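Local coordinates for protein glucose-6-phosphate isomerase (Plasmodium falciparum, PDB 3QKI) that probably interconverts glucose 6-phosphate and fructose 6-phosphate, the second step of glycolysis, as a phosphoglucose isomerase family enzyme, at residues E107-P119 and W306-S318. Numbering follows the deposited sequence.
Sequences ENRSVLHTALRIP and WDWVGGRFSVTSS
His113 and Phe313 lie in an offset stack, planes 16° apart and centroids 4.2 Å from each other, with Phe313 CD1 over the imidazole face; in the imidazole plane, Arg117 NH2 and a water sit at the rim. The Trp308 indole has CB of Trp306 over one face and CD1 of Leu112 over the opposite one, both set toward the rim. These groups join two loops of the phosphoglucose isomerase fold, one following helix 90-99, the other running from strand 302-303 into helix 318-328. A chi1 of 41° sets Trp308 CG between its backbone N and carbonyl carbon, and the ring's CE3 comes to 3.3 Å from Leu112 CB. The backbones meet here through a single direct hydrogen bond, Leu112 N to Trp308 O, 2.9 Å and nearly straight at 169°. That same carbonyl also accepts a hydrogen bond from the water at the imidazole rim, which lies 2.8 Å from His113 ND1 and also accepts from Gly310 N, so it bridges the ring to the backbone of 306-318 at two points. Leu116 fills the far end: CD2 reaches the edge of the Trp306 ring, while CD1 packs on Val309 CG1 and Ser317 CB. Near the solvent side, Arg109 NH2 and Asp307 O share a water, and Asp307 itself lies close to the substrate-binding Lys250. The Arg117 guanidinium, salt-bridged to Asp344 and Glu534, is pinned deep in the protein; at its edge, near its plane, NH1 comes within 2.9 Å of Thr316 OG1.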
loop_
_atom_site.group_PDB
_atom_site.type_symbol
_atom_site.label_atom_id
_atom_site.label_comp_id
_atom_site.label_asym_id
_atom_site.label_seq_id
_atom_site.Cartn_x
_atom_site.Cartn_y
_atom_site.Cartn_z
ATOM N N GLU A 107 -25.726 -10.502 -12.810
ATOM C CA GLU A 107 -26.676 -10.066 -11.794
ATOM C C GLU A 107 -27.899 -9.412 -12.454
ATOM O O GLU A 107 -28.849 -9.074 -11.760
ATOM C CB GLU A 107 -26.003 -9.107 -10.802
ATOM C CG GLU A 107 -24.924 -9.768 -9.955
ATOM C CD GLU A 107 -24.127 -8.834 -9.066
ATOM O OE1 GLU A 107 -23.695 -7.773 -9.566
ATOM O OE2 GLU A 107 -23.903 -9.175 -7.883
ATOM N N ASN A 108 -27.880 -9.281 -13.798
ATOM C CA ASN A 108 -28.925 -8.657 -14.625
ATOM C C ASN A 108 -29.238 -7.250 -14.118
ATOM O O ASN A 108 -30.357 -6.962 -13.709
ATOM C CB ASN A 108 -30.192 -9.538 -14.732
ATOM C CG ASN A 108 -31.039 -9.150 -15.917
ATOM O OD1 ASN A 108 -30.533 -8.704 -16.957
ATOM N ND2 ASN A 108 -32.342 -9.281 -15.777
ATOM N N ARG A 109 -28.214 -6.391 -14.096
ATOM C CA ARG A 109 -28.335 -5.050 -13.555
ATOM C C ARG A 109 -27.774 -3.984 -14.449
ATOM O O ARG A 109 -26.867 -4.234 -15.246
ATOM C CB ARG A 109 -27.599 -4.959 -12.216
ATOM C CG ARG A 109 -28.261 -5.741 -11.117
ATOM C CD ARG A 109 -28.323 -4.919 -9.862
ATOM N NE ARG A 109 -27.073 -4.975 -9.119
ATOM C CZ ARG A 109 -26.854 -5.781 -8.089
ATOM N NH1 ARG A 109 -27.795 -6.630 -7.690
ATOM N NH2 ARG A 109 -25.691 -5.752 -7.453
ATOM N N SER A 110 -28.256 -2.763 -14.245
ATOM C CA SER A 110 -27.749 -1.591 -14.926
ATOM C C SER A 110 -26.479 -1.158 -14.190
ATOM O O SER A 110 -26.243 -1.574 -13.056
ATOM C CB SER A 110 -28.788 -0.477 -14.909
ATOM O OG SER A 110 -29.923 -0.854 -15.668
ATOM N N VAL A 111 -25.657 -0.348 -14.849
ATOM C CA VAL A 111 -24.374 0.165 -14.323
ATOM C C VAL A 111 -24.444 1.669 -14.585
ATOM O O VAL A 111 -24.175 2.132 -15.703
ATOM C CB VAL A 111 -23.180 -0.521 -15.025
ATOM C CG1 VAL A 111 -21.862 0.123 -14.601
ATOM C CG2 VAL A 111 -23.162 -2.033 -14.734
ATOM N N LEU A 112 -24.866 2.422 -13.565
ATOM C CA LEU A 112 -25.148 3.852 -13.759
ATOM C C LEU A 112 -24.482 4.808 -12.787
ATOM O O LEU A 112 -25.046 5.870 -12.478
ATOM C CB LEU A 112 -26.672 4.076 -13.826
ATOM C CG LEU A 112 -27.403 3.622 -15.089
ATOM C CD1 LEU A 112 -28.921 3.602 -14.863
ATOM C CD2 LEU A 112 -27.007 4.465 -16.293
ATOM N N HIS A 113 -23.236 4.513 -12.396
ATOM C CA HIS A 113 -22.478 5.453 -11.576
ATOM C C HIS A 113 -22.260 6.803 -12.320
ATOM O O HIS A 113 -22.180 7.845 -11.683
ATOM C CB HIS A 113 -21.153 4.843 -11.109
ATOM C CG HIS A 113 -20.347 4.262 -12.215
ATOM N ND1 HIS A 113 -20.538 2.952 -12.631
ATOM C CD2 HIS A 113 -19.393 4.833 -12.973
ATOM C CE1 HIS A 113 -19.697 2.774 -13.634
ATOM N NE2 HIS A 113 -18.979 3.878 -13.872
ATOM N N THR A 114 -22.221 6.782 -13.661
ATOM C CA THR A 114 -22.085 7.997 -14.474
ATOM C C THR A 114 -23.283 8.954 -14.297
ATOM O O THR A 114 -23.101 10.156 -14.422
ATOM C CB THR A 114 -21.850 7.667 -15.968
ATOM O OG1 THR A 114 -22.903 6.811 -16.434
ATOM C CG2 THR A 114 -20.516 7.015 -16.213
ATOM N N ALA A 115 -24.482 8.427 -13.969
ATOM C CA ALA A 115 -25.688 9.243 -13.756
ATOM C C ALA A 115 -25.581 10.086 -12.489
ATOM O O ALA A 115 -26.206 11.152 -12.410
ATOM C CB ALA A 115 -26.929 8.352 -13.690
ATOM N N LEU A 116 -24.756 9.629 -11.499
ATOM C CA LEU A 116 -24.557 10.315 -10.219
ATOM C C LEU A 116 -24.008 11.736 -10.350
ATOM O O LEU A 116 -24.259 12.581 -9.487
ATOM C CB LEU A 116 -23.631 9.504 -9.295
ATOM C CG LEU A 116 -24.146 8.121 -8.895
ATOM C CD1 LEU A 116 -23.023 7.278 -8.299
ATOM C CD2 LEU A 116 -25.355 8.212 -7.966
ATOM N N ARG A 117 -23.257 11.982 -11.398
ATOM C CA ARG A 117 -22.621 13.278 -11.599
ATOM C C ARG A 117 -23.190 14.109 -12.759
ATOM O O ARG A 117 -22.610 15.138 -13.084
ATOM C CB ARG A 117 -21.092 13.134 -11.680
ATOM C CG ARG A 117 -20.637 12.048 -12.642
ATOM C CD ARG A 117 -20.217 10.782 -11.913
ATOM N NE ARG A 117 -19.284 10.063 -12.779
ATOM C CZ ARG A 117 -18.576 8.998 -12.431
ATOM N NH1 ARG A 117 -18.689 8.483 -11.208
ATOM N NH2 ARG A 117 -17.733 8.452 -13.294
ATOM N N ILE A 118 -24.329 13.703 -13.360
ATOM C CA ILE A 118 -24.966 14.512 -14.412
ATOM C C ILE A 118 -25.523 15.782 -13.681
ATOM O O ILE A 118 -26.195 15.631 -12.656
ATOM C CB ILE A 118 -26.056 13.723 -15.187
ATOM C CG1 ILE A 118 -25.417 12.584 -16.003
ATOM C CG2 ILE A 118 -26.889 14.666 -16.101
ATOM C CD1 ILE A 118 -26.432 11.536 -16.588
ATOM N N PRO A 119 -25.147 17.013 -14.110
ATOM C CA PRO A 119 -25.639 18.218 -13.400
ATOM C C PRO A 119 -27.132 18.460 -13.612
ATOM O O PRO A 119 -27.708 17.950 -14.572
ATOM C CB PRO A 119 -24.769 19.351 -13.958
ATOM C CG PRO A 119 -24.357 18.890 -15.311
ATOM C CD PRO A 119 -24.340 17.374 -15.299
ATOM N N TRP A 306 -28.439 3.593 -5.030
ATOM C CA TRP A 306 -29.183 2.592 -5.795
ATOM C C TRP A 306 -28.391 1.362 -6.185
ATOM O O TRP A 306 -27.156 1.406 -6.205
ATOM C CB TRP A 306 -29.844 3.292 -7.000
ATOM C CG TRP A 306 -30.627 4.491 -6.554
ATOM C CD1 TRP A 306 -31.894 4.489 -6.032
ATOM C CD2 TRP A 306 -30.102 5.812 -6.326
ATOM N NE1 TRP A 306 -32.201 5.731 -5.531
ATOM C CE2 TRP A 306 -31.121 6.564 -5.698
ATOM C CE3 TRP A 306 -28.858 6.429 -6.577
ATOM C CZ2 TRP A 306 -30.954 7.917 -5.359
ATOM C CZ3 TRP A 306 -28.703 7.768 -6.254
ATOM C CH2 TRP A 306 -29.743 8.500 -5.655
ATOM N N ASP A 307 -29.096 0.257 -6.500
ATOM C CA ASP A 307 -28.430 -0.997 -6.863
ATOM C C ASP A 307 -27.552 -0.917 -8.122
ATOM O O ASP A 307 -26.650 -1.733 -8.265
ATOM C CB ASP A 307 -29.392 -2.212 -6.868
ATOM C CG ASP A 307 -30.400 -2.277 -7.999
ATOM O OD1 ASP A 307 -31.175 -3.268 -8.045
ATOM O OD2 ASP A 307 -30.434 -1.331 -8.835
ATOM N N TRP A 308 -27.797 0.085 -9.001
ATOM C CA TRP A 308 -27.003 0.326 -10.207
ATOM C C TRP A 308 -25.696 1.108 -9.915
ATOM O O TRP A 308 -24.941 1.440 -10.834
ATOM C CB TRP A 308 -27.832 0.935 -11.353
ATOM C CG TRP A 308 -28.815 1.996 -10.947
ATOM C CD1 TRP A 308 -30.171 1.865 -10.876
ATOM C CD2 TRP A 308 -28.529 3.371 -10.649
ATOM N NE1 TRP A 308 -30.743 3.055 -10.514
ATOM C CE2 TRP A 308 -29.763 4.008 -10.396
ATOM C CE3 TRP A 308 -27.345 4.132 -10.566
ATOM C CZ2 TRP A 308 -29.847 5.359 -10.043
ATOM C CZ3 TRP A 308 -27.434 5.475 -10.244
ATOM C CH2 TRP A 308 -28.672 6.075 -9.984
ATOM N N VAL A 309 -25.431 1.368 -8.614
ATOM C CA VAL A 309 -24.203 1.973 -8.110
ATOM C C VAL A 309 -23.386 0.836 -7.479
ATOM O O VAL A 309 -23.730 0.368 -6.398
ATOM C CB VAL A 309 -24.429 3.116 -7.072
ATOM C CG1 VAL A 309 -23.093 3.756 -6.697
ATOM C CG2 VAL A 309 -25.395 4.175 -7.597
ATOM N N GLY A 310 -22.317 0.414 -8.134
ATOM C CA GLY A 310 -21.438 -0.615 -7.569
ATOM C C GLY A 310 -20.611 -0.015 -6.449
ATOM O O GLY A 310 -20.262 1.154 -6.543
ATOM N N GLY A 311 -20.351 -0.773 -5.385
ATOM C CA GLY A 311 -19.558 -0.328 -4.237
ATOM C C GLY A 311 -18.279 0.401 -4.610
ATOM O O GLY A 311 -18.067 1.538 -4.186
ATOM N N ARG A 312 -17.458 -0.213 -5.467
ATOM C CA ARG A 312 -16.193 0.377 -5.956
ATOM C C ARG A 312 -16.384 1.583 -6.923
ATOM O O ARG A 312 -15.391 2.185 -7.327
ATOM C CB ARG A 312 -15.285 -0.695 -6.577
ATOM C CG ARG A 312 -15.912 -1.437 -7.747
ATOM C CD ARG A 312 -15.195 -2.745 -7.960
ATOM N NE ARG A 312 -15.850 -3.559 -8.976
ATOM C CZ ARG A 312 -16.706 -4.533 -8.709
ATOM N NH1 ARG A 312 -17.018 -4.827 -7.452
ATOM N NH2 ARG A 312 -17.249 -5.232 -9.696
ATOM N N PHE A 313 -17.646 1.904 -7.303
ATOM C CA PHE A 313 -18.006 3.058 -8.145
ATOM C C PHE A 313 -18.943 4.007 -7.339
ATOM O O PHE A 313 -19.644 4.829 -7.920
ATOM C CB PHE A 313 -18.756 2.568 -9.407
ATOM C CG PHE A 313 -17.967 1.679 -10.344
ATOM C CD1 PHE A 313 -17.135 2.231 -11.318
ATOM C CD2 PHE A 313 -18.102 0.294 -10.294
ATOM C CE1 PHE A 313 -16.436 1.415 -12.217
ATOM C CE2 PHE A 313 -17.388 -0.526 -11.180
ATOM C CZ PHE A 313 -16.564 0.043 -12.142
ATOM N N SER A 314 -18.987 3.861 -6.017
ATOM C CA SER A 314 -19.945 4.585 -5.157
ATOM C C SER A 314 -19.553 5.945 -4.568
ATOM O O SER A 314 -20.428 6.627 -4.051
ATOM C CB SER A 314 -20.514 3.656 -4.081
ATOM O OG SER A 314 -19.606 3.467 -3.009
ATOM N N VAL A 315 -18.277 6.375 -4.674
ATOM C CA VAL A 315 -17.836 7.671 -4.114
ATOM C C VAL A 315 -18.651 8.885 -4.604
ATOM O O VAL A 315 -18.845 9.817 -3.822
ATOM C CB VAL A 315 -16.294 7.918 -4.116
ATOM C CG1 VAL A 315 -15.784 8.204 -5.520
ATOM C CG2 VAL A 315 -15.902 9.066 -3.175
ATOM N N THR A 316 -19.130 8.876 -5.874
ATOM C CA THR A 316 -19.940 9.973 -6.410
ATOM C C THR A 316 -21.426 9.896 -6.022
ATOM O O THR A 316 -22.197 10.786 -6.366
ATOM C CB THR A 316 -19.679 10.221 -7.906
ATOM O OG1 THR A 316 -20.035 9.043 -8.648
ATOM C CG2 THR A 316 -18.225 10.645 -8.179
ATOM N N SER A 317 -21.817 8.882 -5.251
ATOM C CA SER A 317 -23.188 8.801 -4.724
ATOM C C SER A 317 -23.082 9.385 -3.306
ATOM O O SER A 317 -21.984 9.807 -2.913
ATOM C CB SER A 317 -23.659 7.347 -4.642
ATOM O OG SER A 317 -23.024 6.646 -3.577
ATOM N N SER A 318 -24.184 9.345 -2.510
ATOM C CA SER A 318 -24.183 9.783 -1.110
ATOM C C SER A 318 -23.056 9.126 -0.275
ATOM O O SER A 318 -22.582 9.744 0.676
ATOM C CB SER A 318 -25.538 9.522 -0.462
ATOM O OG SER A 318 -25.935 8.177 -0.658
HETATM O O HOH W 1 -24.028 -3.112 -8.375
HETATM O O HOH W 2 -30.243 -2.197 -11.962
HETATM O O HOH W 3 -22.117 1.241 -11.010
HETATM O O HOH W 4 -24.764 11.792 -6.830
#